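Local atomic coordinates of putative peptide binding protein (Ruminococcus gnavus, PDB entry 3NOH), a protein that probably binds peptides, though its precise function and ligand have not been established. Residues A[16-24]-A[69-77]; A[40-48]-A[127-135]. All coordinates share one frame; numbering follows the deposited sequence.

Contact 1 (A[16-24]-A[69-77]); sequences SAQLEGSYI and TDYALIRYA
Leu-19, in the loop before strand 22-27, meets the first turns of helix 71-86 and can be followed outward. Its CB and CG serve as a stem, and the contacts fall to the two methyls. CD1 touches Tyr-76, lying 3.8 Å from Tyr-76 CD1 and close to Tyr-76 CB, the two side chains crossing at nearly a right angle. CD2 rests on the helix backbone, with Leu-19 CD2 3.9 Å from both Ala-72 O and Leu-73 N, and with Ala-72 CB and Leu-73 CD1 a little farther off. The methyl of Ala-72 is in turn pressed against the loop backbone, its CB 3.4 Å from Gln-18 C.

In the modelled conformer, one of two, the guanidinium of Arg-75 holds the carbonyl oxygen of Ala-17 end-on: Arg-75 NH1 lies 2.7 Å and Arg-75 NH2 2.9 Å from Ala-17 O. The oxygen sits in the guanidinium plane and both donors in the carbonyl plane; both bonds are bent, as two N-H groups converge on one acceptor.

Tyr-23 CG is anti to its own carbonyl carbon (chi1 -66°), which lays the ring alongside Leu-73, with Tyr-23 CD2 3.7 Å from Leu-73 CD1. Its hydroxyl accepts a nearly straight bond from Glu-20 N (167°) and shares a water with Asp-70 OD1, the atom that caps the helix through Leu-73 N. A phenylalanine here would probably leave Glu-20 N without its acceptor and break the water link to the N-cap.

Met-138 touches Leu-19, Tyr-23 and Tyr-76, and Glu-116 of strand 112-116 borders Tyr-23 and Asp-70, placing the contact where the entry to strand 22-27 crosses the start of helix 71-86.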
ATOM      1  N   SER A  16      -9.443   0.360 -18.769  1.00 65.65           N
ATOM      2  CA  SER A  16      -8.616   0.105 -19.990  1.00 67.29           C
ATOM      3  C   SER A  16      -7.085   0.289 -19.778  1.00 63.51           C
ATOM      4  O   SER A  16      -6.281  -0.409 -20.409  1.00 65.45           O
ATOM      5  CB  SER A  16      -9.097   0.991 -21.141  1.00 70.46           C
ATOM      6  OG  SER A  16      -8.171   0.983 -22.217  1.00 74.68           O
ATOM      7  N   ALA A  17      -6.674   1.246 -18.939  1.00 56.59           N
ATOM      8  CA  ALA A  17      -5.257   1.338 -18.516  1.00 50.36           C
ATOM      9  C   ALA A  17      -4.872   0.022 -17.813  1.00 47.34           C
ATOM     10  O   ALA A  17      -5.694  -0.543 -17.085  1.00 46.21           O
ATOM     11  CB  ALA A  17      -5.054   2.540 -17.550  1.00 46.11           C
ATOM     12  N   GLN A  18      -3.643  -0.461 -18.017  1.00 45.31           N
ATOM     13  CA  GLN A  18      -3.180  -1.730 -17.412  1.00 42.27           C
ATOM     14  C   GLN A  18      -1.940  -1.495 -16.550  1.00 38.26           C
ATOM     15  O   GLN A  18      -1.201  -0.572 -16.827  1.00 40.21           O
ATOM     16  CB  GLN A  18      -2.818  -2.737 -18.511  1.00 45.97           C
ATOM     17  CG  GLN A  18      -3.933  -2.948 -19.520  1.00 48.56           C
ATOM     18  CD  GLN A  18      -3.450  -3.471 -20.845  1.00 55.59           C
ATOM     19  OE1 GLN A  18      -2.284  -3.277 -21.248  1.00 51.58           O
ATOM     20  NE2 GLN A  18      -4.358  -4.116 -21.569  1.00 61.57           N
ATOM     21  N   LEU A  19      -1.706  -2.366 -15.562  1.00 39.08           N
ATOM     22  CA  LEU A  19      -0.502  -2.289 -14.703  1.00 36.36           C
ATOM     23  C   LEU A  19       0.702  -2.657 -15.567  1.00 39.35           C
ATOM     24  O   LEU A  19       0.632  -3.601 -16.384  1.00 39.30           O
ATOM     25  CB  LEU A  19      -0.585  -3.303 -13.565  1.00 38.26           C
ATOM     26  CG  LEU A  19      -1.688  -3.063 -12.529  1.00 31.20           C
ATOM     27  CD1 LEU A  19      -1.786  -4.266 -11.571  1.00 36.13           C
ATOM     28  CD2 LEU A  19      -1.401  -1.764 -11.815  1.00 27.69           C
ATOM     29  N   GLU A  20       1.785  -1.906 -15.396  1.00 37.57           N
ATOM     30  CA  GLU A  20       3.005  -2.120 -16.135  1.00 40.97           C
ATOM     31  C   GLU A  20       4.217  -1.675 -15.304  1.00 37.32           C
ATOM     32  O   GLU A  20       4.169  -0.662 -14.644  1.00 33.78           O
ATOM     33  CB  GLU A  20       2.944  -1.322 -17.437  1.00 43.83           C
ATOM     34  CG  GLU A  20       3.856  -1.815 -18.495  1.00 59.56           C
ATOM     35  CD  GLU A  20       4.146  -0.743 -19.514  1.00 71.67           C
ATOM     36  OE1 GLU A  20       3.342   0.224 -19.594  1.00 80.35           O
ATOM     37  OE2 GLU A  20       5.178  -0.860 -20.214  1.00 83.90           O
ATOM     38  N   GLY A  21       5.293  -2.451 -15.326  1.00 41.52           N
ATOM     39  CA  GLY A  21       6.519  -2.070 -14.625  1.00 37.96           C
ATOM     40  C   GLY A  21       6.434  -2.403 -13.147  1.00 37.52           C
ATOM     41  O   GLY A  21       5.672  -3.270 -12.730  1.00 36.07           O
ATOM     42  N   SER A  22       7.195  -1.634 -12.351  1.00 31.97           N
ATOM     43  CA  SER A  22       7.330  -1.836 -10.908  1.00 29.46           C
ATOM     44  C   SER A  22       6.445  -0.903 -10.168  1.00 26.56           C
ATOM     45  O   SER A  22       6.254   0.245 -10.564  1.00 27.39           O
ATOM     46  CB  SER A  22       8.796  -1.539 -10.471  1.00 27.46           C
ATOM     47  OG  SER A  22       9.674  -2.492 -10.989  1.00 32.90           O
ATOM     48  N   TYR A  23       5.904  -1.406  -9.070  1.00 24.39           N
ATOM     49  CA  TYR A  23       5.112  -0.643  -8.160  1.00 22.71           C
ATOM     50  C   TYR A  23       5.663  -0.876  -6.801  1.00 25.69           C
ATOM     51  O   TYR A  23       6.439  -1.822  -6.559  1.00 24.79           O
ATOM     52  CB  TYR A  23       3.646  -1.109  -8.215  1.00 23.14           C
ATOM     53  CG  TYR A  23       3.014  -0.814  -9.536  1.00 22.29           C
ATOM     54  CD1 TYR A  23       3.219  -1.662 -10.598  1.00 26.04           C
ATOM     55  CD2 TYR A  23       2.220   0.327  -9.725  1.00 23.69           C
ATOM     56  CE1 TYR A  23       2.684  -1.371 -11.864  1.00 27.68           C
ATOM     57  CE2 TYR A  23       1.683   0.618 -10.966  1.00 24.22           C
ATOM     58  CZ  TYR A  23       1.921  -0.224 -12.028  1.00 26.69           C
ATOM     59  OH  TYR A  23       1.356   0.044 -13.271  1.00 30.20           O
ATOM     60  N   ILE A  24       5.253   0.025  -5.915  1.00 23.56           N
ATOM     61  CA  ILE A  24       5.529  -0.169  -4.520  1.00 23.61           C
ATOM     62  C   ILE A  24       4.312  -0.150  -3.648  1.00 24.36           C
ATOM     63  O   ILE A  24       3.358   0.579  -3.910  1.00 23.16           O
ATOM     64  CB  ILE A  24       6.563   0.800  -3.987  1.00 25.26           C
ATOM     65  CG1 ILE A  24       6.109   2.229  -4.050  1.00 28.42           C
ATOM     66  CG2 ILE A  24       7.962   0.607  -4.655  1.00 25.68           C
ATOM     67  CD1 ILE A  24       7.054   3.095  -3.118  1.00 32.75           C
ATOM     68  N   THR A  69      -4.888   9.565 -10.874  1.00 21.98           N
ATOM     69  CA  THR A  69      -4.645   9.440 -12.279  1.00 22.51           C
ATOM     70  C   THR A  69      -3.958   8.152 -12.707  1.00 21.95           C
ATOM     71  O   THR A  69      -3.670   7.971 -13.883  1.00 24.30           O
ATOM     72  CB  THR A  69      -3.914  10.688 -12.834  1.00 24.07           C
ATOM     73  OG1 THR A  69      -2.765  10.976 -12.048  1.00 23.22           O
ATOM     74  CG2 THR A  69      -4.838  11.932 -12.777  1.00 24.13           C
ATOM     75  N   ASP A  70      -3.721   7.245 -11.755  1.00 22.86           N
ATOM     76  CA  ASP A  70      -3.186   5.955 -12.084  1.00 22.23           C
ATOM     77  C   ASP A  70      -4.375   4.975 -12.100  1.00 23.01           C
ATOM     78  O   ASP A  70      -4.669   4.295 -11.115  1.00 22.28           O
ATOM     79  CB  ASP A  70      -2.107   5.530 -11.049  1.00 23.37           C
ATOM     80  CG  ASP A  70      -1.359   4.304 -11.491  1.00 24.17           C
ATOM     81  OD1 ASP A  70      -1.898   3.536 -12.376  1.00 25.97           O
ATOM     82  OD2 ASP A  70      -0.239   4.068 -10.959  1.00 24.43           O
ATOM     83  N   TYR A  71      -5.072   4.937 -13.212  1.00 25.04           N
ATOM     84  CA  TYR A  71      -6.363   4.241 -13.241  1.00 24.87           C
ATOM     85  C   TYR A  71      -6.236   2.745 -13.036  1.00 28.39           C
ATOM     86  O   TYR A  71      -7.065   2.127 -12.343  1.00 27.91           O
ATOM     87  CB  TYR A  71      -7.101   4.551 -14.529  1.00 29.18           C
ATOM     88  CG  TYR A  71      -7.209   6.028 -14.849  1.00 26.16           C
ATOM     89  CD1 TYR A  71      -7.526   6.954 -13.857  1.00 31.39           C
ATOM     90  CD2 TYR A  71      -7.040   6.490 -16.151  1.00 33.09           C
ATOM     91  CE1 TYR A  71      -7.636   8.308 -14.140  1.00 31.31           C
ATOM     92  CE2 TYR A  71      -7.140   7.855 -16.454  1.00 32.46           C
ATOM     93  CZ  TYR A  71      -7.433   8.753 -15.444  1.00 36.64           C
ATOM     94  OH  TYR A  71      -7.529  10.098 -15.716  1.00 38.76           O
ATOM     95  N   ALA A  72      -5.195   2.150 -13.626  1.00 26.90           N
ATOM     96  CA  ALA A  72      -4.948   0.739 -13.461  1.00 27.60           C
ATOM     97  C   ALA A  72      -4.639   0.422 -12.004  1.00 23.54           C
ATOM     98  O   ALA A  72      -5.112  -0.602 -11.503  1.00 26.68           O
ATOM     99  CB  ALA A  72      -3.797   0.261 -14.330  1.00 28.92           C
ATOM    100  N   LEU A  73      -3.840   1.257 -11.353  1.00 24.10           N
ATOM    101  CA  LEU A  73      -3.509   1.041  -9.936  1.00 22.01           C
ATOM    102  C   LEU A  73      -4.711   1.223  -8.999  1.00 25.41           C
ATOM    103  O   LEU A  73      -4.793   0.534  -7.969  1.00 24.21           O
ATOM    104  CB  LEU A  73      -2.315   1.874  -9.462  1.00 20.53           C
ATOM    105  CG  LEU A  73      -1.643   1.425  -8.180  1.00 22.29           C
ATOM    106  CD1 LEU A  73      -1.144  -0.076  -8.212  1.00 22.40           C
ATOM    107  CD2 LEU A  73      -0.476   2.399  -7.847  1.00 21.31           C
ATOM    108  N   ILE A  74      -5.622   2.138  -9.345  1.00 22.31           N
ATOM    109  CA  ILE A  74      -6.835   2.259  -8.532  0.50 23.09           C
ATOM    110  C   ILE A  74      -7.652   0.961  -8.654  1.00 24.78           C
ATOM    111  O   ILE A  74      -8.147   0.461  -7.638  1.00 23.83           O
ATOM    112  CB  ILE A  74      -7.716   3.478  -8.891  0.50 23.02           C
ATOM    113  CG1 ILE A  74      -6.943   4.781  -8.719  0.50 23.55           C
ATOM    114  CG2 ILE A  74      -8.989   3.507  -8.018  0.50 22.21           C
ATOM    115  CD1 ILE A  74      -7.626   5.930  -9.444  0.50 20.48           C
ATOM    116  N   ARG A  75      -7.787   0.411  -9.872  1.00 22.80           N
ATOM    117  CA  ARG A  75      -8.482  -0.874 -10.095  0.50 25.50           C
ATOM    118  C   ARG A  75      -7.867  -1.971  -9.228  1.00 27.49           C
ATOM    119  O   ARG A  75      -8.583  -2.721  -8.523  1.00 27.43           O
ATOM    120  CB  ARG A  75      -8.402  -1.308 -11.559  0.50 29.08           C
ATOM    121  CG  ARG A  75      -9.375  -0.651 -12.500  0.50 38.02           C
ATOM    122  CD  ARG A  75      -9.796  -1.587 -13.671  0.50 44.93           C
ATOM    123  NE  ARG A  75      -8.714  -2.376 -14.263  0.50 47.86           N
ATOM    124  CZ  ARG A  75      -7.786  -1.896 -15.086  0.50 42.74           C
ATOM    125  NH1 ARG A  75      -7.774  -0.608 -15.410  0.50 42.75           N
ATOM    126  NH2 ARG A  75      -6.855  -2.700 -15.569  0.50 43.74           N
ATOM    127  N   TYR A  76      -6.534  -2.069  -9.286  1.00 26.73           N
ATOM    128  CA  TYR A  76      -5.736  -3.037  -8.492  1.00 27.86           C
ATOM    129  C   TYR A  76      -5.985  -2.833  -6.977  1.00 25.68           C
ATOM    130  O   TYR A  76      -6.248  -3.804  -6.245  1.00 26.16           O
ATOM    131  CB  TYR A  76      -4.225  -2.903  -8.798  1.00 26.77           C
ATOM    132  CG  TYR A  76      -3.369  -3.677  -7.838  1.00 28.31           C
ATOM    133  CD1 TYR A  76      -3.114  -5.038  -8.048  1.00 29.75           C
ATOM    134  CD2 TYR A  76      -2.870  -3.082  -6.679  1.00 27.60           C
ATOM    135  CE1 TYR A  76      -2.352  -5.797  -7.087  1.00 34.44           C
ATOM    136  CE2 TYR A  76      -2.118  -3.828  -5.739  1.00 28.45           C
ATOM    137  CZ  TYR A  76      -1.875  -5.166  -5.959  1.00 31.49           C
ATOM    138  OH  TYR A  76      -1.133  -5.848  -5.017  1.00 37.47           O
ATOM    139  N   ALA A  77      -5.941  -1.576  -6.552  1.00 25.98           N
ATOM    140  CA  ALA A  77      -6.100  -1.215  -5.147  1.00 22.90           C
ATOM    141  C   ALA A  77      -7.501  -1.592  -4.633  1.00 21.99           C
ATOM    142  O   ALA A  77      -7.656  -2.167  -3.536  1.00 24.54           O
ATOM    143  CB  ALA A  77      -5.826   0.292  -4.958  1.00 20.89           C
TER
HETATM  144  O   HOH W   1       0.229   2.285 -13.624  1.00 29.66           O

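Contact 2 (A[40-48]-A[127-135]); sequences REQLKAFVT and NADYIILDS
Helix 40-47 and strand 129-134 run almost parallel, 14° between their directions and 9.4 Å between their axes at closest approach. The strand is an outermost one of the mixed sheet within the chain, pairing on its other side with strand 22-27. Its alternate residues Asp-129, Ile-131 and Leu-133 point their CB atoms at the helix.

At one end Asp-129 receives two cations on separate oxygens. Arg-40 NE meets Asp-129 OD2 from the anti side at 2.8 Å, and that oxygen lies in the guanidinium plane, although guanidinium and carboxylate are turned 82° apart. Lys-44, extended beyond CG, brings NZ to 2.8 Å from Asp-129 OD1 on the syn side; the same NZ bridges to Glu-41 OE2. Farther along, Ile-131 CD1 rests against both Lys-44 CB and Thr-48 CG2, 3.6 Å from the latter. Val-47 CG1 meets Leu-133 CD1 at 3.7 Å.

Glu-41 OE2 and Asp-129 OD2 are 4.4 Å apart, and a water donates to both. With Lys-44 bridging the carboxylates, this salt-bridge network would be expected to offset their repulsion and favour ionised Asp-129, while the other end relies on apolar packing.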
ATOM      1  N   ARG A  40       3.704  -5.900   9.572  1.00 30.87           N
ATOM      2  CA  ARG A  40       4.131  -5.372   8.293  1.00 29.46           C
ATOM      3  C   ARG A  40       4.638  -6.466   7.341  1.00 32.53           C
ATOM      4  O   ARG A  40       4.345  -6.400   6.159  1.00 28.13           O
ATOM      5  CB  ARG A  40       5.202  -4.287   8.441  1.00 32.38           C
ATOM      6  CG  ARG A  40       4.690  -3.036   9.163  1.00 28.68           C
ATOM      7  CD  ARG A  40       5.606  -1.789   8.910  1.00 27.77           C
ATOM      8  NE  ARG A  40       6.994  -2.072   9.256  1.00 30.63           N
ATOM      9  CZ  ARG A  40       7.533  -1.968  10.477  1.00 38.24           C
ATOM     10  NH1 ARG A  40       6.807  -1.562  11.527  1.00 33.15           N
ATOM     11  NH2 ARG A  40       8.818  -2.274  10.656  1.00 39.96           N
ATOM     12  N   GLU A  41       5.373  -7.437   7.870  1.00 35.05           N
ATOM     13  CA  GLU A  41       5.831  -8.588   7.066  1.00 38.76           C
ATOM     14  C   GLU A  41       4.635  -9.420   6.599  1.00 39.22           C
ATOM     15  O   GLU A  41       4.590  -9.863   5.449  1.00 37.68           O
ATOM     16  CB  GLU A  41       6.859  -9.440   7.836  1.00 42.48           C
ATOM     17  CG  GLU A  41       8.236  -8.753   8.051  1.00 43.45           C
ATOM     18  CD  GLU A  41       8.880  -8.276   6.723  1.00 50.28           C
ATOM     19  OE1 GLU A  41       8.956  -9.084   5.763  1.00 51.08           O
ATOM     20  OE2 GLU A  41       9.280  -7.093   6.632  1.00 49.35           O
ATOM     21  N   GLN A  42       3.636  -9.611   7.476  1.00 36.88           N
ATOM     22  CA  GLN A  42       2.435 -10.335   7.046  1.00 36.19           C
ATOM     23  C   GLN A  42       1.767  -9.620   5.901  1.00 35.49           C
ATOM     24  O   GLN A  42       1.345 -10.272   4.938  1.00 34.89           O
ATOM     25  CB  GLN A  42       1.431 -10.505   8.178  1.00 36.62           C
ATOM     26  CG  GLN A  42       1.767 -11.527   9.186  1.00 41.16           C
ATOM     27  CD  GLN A  42       0.589 -11.760  10.105  1.00 45.00           C
ATOM     28  OE1 GLN A  42      -0.472 -12.156   9.647  1.00 49.16           O
ATOM     29  NE2 GLN A  42       0.769 -11.510  11.395  1.00 48.88           N
ATOM     30  N   LEU A  43       1.666  -8.287   6.007  1.00 32.55           N
ATOM     31  CA  LEU A  43       1.056  -7.475   4.923  1.00 29.46           C
ATOM     32  C   LEU A  43       1.822  -7.576   3.601  1.00 32.04           C
ATOM     33  O   LEU A  43       1.207  -7.651   2.523  1.00 33.40           O
ATOM     34  CB  LEU A  43       0.848  -6.000   5.284  1.00 28.67           C
ATOM     35  CG  LEU A  43      -0.260  -5.714   6.287  1.00 29.28           C
ATOM     36  CD1 LEU A  43      -0.122  -4.291   6.852  1.00 27.68           C
ATOM     37  CD2 LEU A  43      -1.641  -5.970   5.590  1.00 29.84           C
ATOM     38  N   LYS A  44       3.154  -7.548   3.667  1.00 31.41           N
ATOM     39  CA  LYS A  44       3.930  -7.748   2.472  1.00 32.42           C
ATOM     40  C   LYS A  44       3.607  -9.079   1.810  1.00 37.09           C
ATOM     41  O   LYS A  44       3.385  -9.138   0.592  1.00 37.50           O
ATOM     42  CB  LYS A  44       5.434  -7.690   2.810  1.00 31.40           C
ATOM     43  CG  LYS A  44       5.929  -6.308   3.164  1.00 32.11           C
ATOM     44  CD  LYS A  44       7.366  -6.347   3.622  1.00 35.61           C
ATOM     45  CE  LYS A  44       7.906  -5.009   4.053  1.00 39.99           C
ATOM     46  NZ  LYS A  44       9.313  -5.165   4.539  1.00 37.44           N
ATOM     47  N   ALA A  45       3.600 -10.142   2.621  1.00 36.38           N
ATOM     48  CA  ALA A  45       3.308 -11.482   2.148  1.00 39.01           C
ATOM     49  C   ALA A  45       1.902 -11.526   1.557  1.00 41.38           C
ATOM     50  O   ALA A  45       1.657 -12.206   0.559  1.00 43.79           O
ATOM     51  CB  ALA A  45       3.442 -12.507   3.291  1.00 41.23           C
ATOM     52  N   PHE A  46       0.964 -10.830   2.191  1.00 36.13           N
ATOM     53  CA  PHE A  46      -0.412 -10.854   1.700  1.00 38.81           C
ATOM     54  C   PHE A  46      -0.519 -10.191   0.346  1.00 37.51           C
ATOM     55  O   PHE A  46      -1.158 -10.719  -0.565  1.00 40.19           O
ATOM     56  CB  PHE A  46      -1.353 -10.140   2.659  1.00 36.49           C
ATOM     57  CG  PHE A  46      -2.826 -10.335   2.323  1.00 33.60           C
ATOM     58  CD1 PHE A  46      -3.448  -9.508   1.363  1.00 34.96           C
ATOM     59  CD2 PHE A  46      -3.565 -11.289   2.975  1.00 36.95           C
ATOM     60  CE1 PHE A  46      -4.797  -9.671   1.061  1.00 37.45           C
ATOM     61  CE2 PHE A  46      -4.925 -11.480   2.680  1.00 39.97           C
ATOM     62  CZ  PHE A  46      -5.530 -10.654   1.719  1.00 37.42           C
ATOM     63  N   VAL A  47       0.093  -9.016   0.226  1.00 39.16           N
ATOM     64  CA  VAL A  47       0.030  -8.274  -1.008  1.00 41.52           C
ATOM     65  C   VAL A  47       0.671  -9.028  -2.190  1.00 45.08           C
ATOM     66  O   VAL A  47       0.165  -8.933  -3.298  1.00 51.00           O
ATOM     67  CB  VAL A  47       0.614  -6.829  -0.824  1.00 39.63           C
ATOM     68  CG1 VAL A  47       0.714  -6.127  -2.143  1.00 47.96           C
ATOM     69  CG2 VAL A  47      -0.250  -6.035   0.152  1.00 36.28           C
ATOM     70  N   THR A  48       1.732  -9.805  -1.948  1.00 44.05           N
ATOM     71  CA  THR A  48       2.385 -10.608  -3.002  1.00 48.55           C
ATOM     72  C   THR A  48       1.757 -11.970  -3.243  1.00 53.29           C
ATOM     73  O   THR A  48       2.302 -12.769  -4.010  1.00 58.74           O
ATOM     74  CB  THR A  48       3.871 -10.821  -2.672  1.00 49.08           C
ATOM     75  OG1 THR A  48       3.998 -11.585  -1.459  1.00 51.43           O
ATOM     76  CG2 THR A  48       4.574  -9.481  -2.515  1.00 45.28           C
ATOM     77  N   ASN A 127      12.589   6.522   4.461  1.00 41.20           N
ATOM     78  CA  ASN A 127      12.026   6.617   5.813  1.00 44.72           C
ATOM     79  C   ASN A 127      10.951   5.559   6.125  1.00 43.17           C
ATOM     80  O   ASN A 127      10.520   5.393   7.276  1.00 49.76           O
ATOM     81  CB  ASN A 127      11.437   8.014   5.981  1.00 46.98           C
ATOM     82  CG  ASN A 127      12.506   9.089   5.956  1.00 53.35           C
ATOM     83  OD1 ASN A 127      13.652   8.846   6.340  1.00 54.57           O
ATOM     84  ND2 ASN A 127      12.141  10.276   5.485  1.00 57.12           N
ATOM     85  N   ALA A 128      10.583   4.818   5.103  1.00 35.83           N
ATOM     86  CA  ALA A 128       9.402   3.966   5.095  1.00 33.49           C
ATOM     87  C   ALA A 128       9.775   2.482   5.070  1.00 32.45           C
ATOM     88  O   ALA A 128      10.950   2.126   5.105  1.00 33.84           O
ATOM     89  CB  ALA A 128       8.578   4.302   3.914  1.00 29.15           C
ATOM     90  N   ASP A 129       8.758   1.633   5.053  1.00 29.13           N
ATOM     91  CA  ASP A 129       8.920   0.186   4.948  1.00 30.71           C
ATOM     92  C   ASP A 129       8.117  -0.243   3.733  1.00 28.69           C
ATOM     93  O   ASP A 129       6.873  -0.202   3.739  1.00 28.35           O
ATOM     94  CB  ASP A 129       8.448  -0.537   6.190  1.00 30.91           C
ATOM     95  CG  ASP A 129       8.766  -2.052   6.146  1.00 35.44           C
ATOM     96  OD1 ASP A 129       9.645  -2.465   5.363  1.00 32.83           O
ATOM     97  OD2 ASP A 129       8.115  -2.839   6.862  1.00 35.34           O
ATOM     98  N   TYR A 130       8.821  -0.638   2.661  1.00 27.47           N
ATOM     99  CA  TYR A 130       8.105  -0.967   1.439  1.00 26.99           C
ATOM    100  C   TYR A 130       8.586  -2.237   0.750  1.00 26.63           C
ATOM    101  O   TYR A 130       9.628  -2.812   1.094  1.00 29.33           O
ATOM    102  CB  TYR A 130       8.130   0.229   0.448  1.00 28.40           C
ATOM    103  CG  TYR A 130       9.456   0.507  -0.105  1.00 25.71           C
ATOM    104  CD1 TYR A 130      10.387   1.304   0.570  1.00 29.75           C
ATOM    105  CD2 TYR A 130       9.880  -0.151  -1.288  1.00 30.39           C
ATOM    106  CE1 TYR A 130      11.657   1.515   0.037  1.00 36.60           C
ATOM    107  CE2 TYR A 130      11.133   0.029  -1.803  1.00 28.99           C
ATOM    108  CZ  TYR A 130      12.026   0.829  -1.146  1.00 29.44           C
ATOM    109  OH  TYR A 130      13.224   1.048  -1.707  1.00 33.99           O
ATOM    110  N   ILE A 131       7.756  -2.685  -0.198  1.00 26.32           N
ATOM    111  CA  ILE A 131       8.036  -3.819  -1.052  1.00 28.19           C
ATOM    112  C   ILE A 131       7.765  -3.451  -2.513  1.00 28.36           C
ATOM    113  O   ILE A 131       6.796  -2.728  -2.805  1.00 29.06           O
ATOM    114  CB  ILE A 131       7.220  -5.060  -0.592  1.00 30.62           C
ATOM    115  CG1 ILE A 131       7.544  -6.285  -1.393  1.00 34.08           C
ATOM    116  CG2 ILE A 131       5.703  -4.821  -0.648  1.00 30.30           C
ATOM    117  CD1 ILE A 131       7.029  -7.585  -0.686  1.00 34.09           C
ATOM    118  N   ILE A 132       8.651  -3.902  -3.399  1.00 28.12           N
ATOM    119  CA  ILE A 132       8.486  -3.748  -4.849  1.00 28.74           C
ATOM    120  C   ILE A 132       7.648  -4.899  -5.360  1.00 35.69           C
ATOM    121  O   ILE A 132       7.905  -6.075  -5.028  1.00 35.89           O
ATOM    122  CB  ILE A 132       9.811  -3.712  -5.635  1.00 31.51           C
ATOM    123  CG1 ILE A 132      10.527  -2.390  -5.449  1.00 30.49           C
ATOM    124  CG2 ILE A 132       9.592  -3.905  -7.134  1.00 37.02           C
ATOM    125  CD1 ILE A 132      11.905  -2.406  -5.977  1.00 34.47           C
ATOM    126  N   LEU A 133       6.623  -4.525  -6.121  1.00 30.66           N
ATOM    127  CA  LEU A 133       5.654  -5.433  -6.714  1.00 34.12           C
ATOM    128  C   LEU A 133       5.843  -5.331  -8.213  1.00 35.19           C
ATOM    129  O   LEU A 133       6.035  -4.246  -8.735  1.00 35.26           O
ATOM    130  CB  LEU A 133       4.244  -5.002  -6.374  1.00 31.69           C
ATOM    131  CG  LEU A 133       3.883  -4.890  -4.907  1.00 33.74           C
ATOM    132  CD1 LEU A 133       2.523  -4.237  -4.751  1.00 36.04           C
ATOM    133  CD2 LEU A 133       3.979  -6.318  -4.289  1.00 38.52           C
ATOM    134  N   ASP A 134       5.767  -6.479  -8.890  1.00 37.10           N
ATOM    135  CA  ASP A 134       5.857  -6.540 -10.332  1.00 38.88           C
ATOM    136  C   ASP A 134       4.455  -6.674 -10.942  1.00 40.83           C
ATOM    137  O   ASP A 134       3.620  -7.435 -10.443  1.00 36.08           O
ATOM    138  CB  ASP A 134       6.705  -7.718 -10.771  1.00 43.90           C
ATOM    139  CG  ASP A 134       6.941  -7.711 -12.251  1.00 47.25           C
ATOM    140  OD1 ASP A 134       7.745  -6.863 -12.734  1.00 51.80           O
ATOM    141  OD2 ASP A 134       6.294  -8.533 -12.927  1.00 49.67           O
ATOM    142  N   SER A 135       4.220  -5.932 -12.021  1.00 33.74           N
ATOM    143  CA  SER A 135       2.943  -5.890 -12.665  1.00 37.49           C
ATOM    144  C   SER A 135       2.413  -7.262 -13.082  1.00 43.52           C
ATOM    145  O   SER A 135       1.215  -7.566 -12.959  1.00 43.78           O
ATOM    146  CB  SER A 135       3.067  -4.935 -13.872  1.00 32.38           C
ATOM    147  OG  SER A 135       3.940  -5.488 -14.880  1.00 40.79           O
TER
HETATM  148  O   HOH W   2       9.399  -4.806   8.161  1.00 47.42           O

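In the fold
Contact 2 packs a helix on an outermost strand of the sheet; contact 1 packs a helix mainly under the loop leading into the neighbouring strand. Strands 22-27 and 129-134 join them: Tyr-23 O lies 2.7 Å from Leu-133 N, a probable hydrogen bond. Their centres are about 16 Å apart. Contact 2 lies nearer the middle of the chain, about 7 Å from its centre against about 12 Å for contact 1, yet both are only partly buried. Their polar chemistry differs: in contact 1 a side chain grips a loop carbonyl and a water links to a helix cap, whereas contact 2 pairs charged side chains. The two contacts also touch directly, Tyr-76 OH packing on Val-47 CG1.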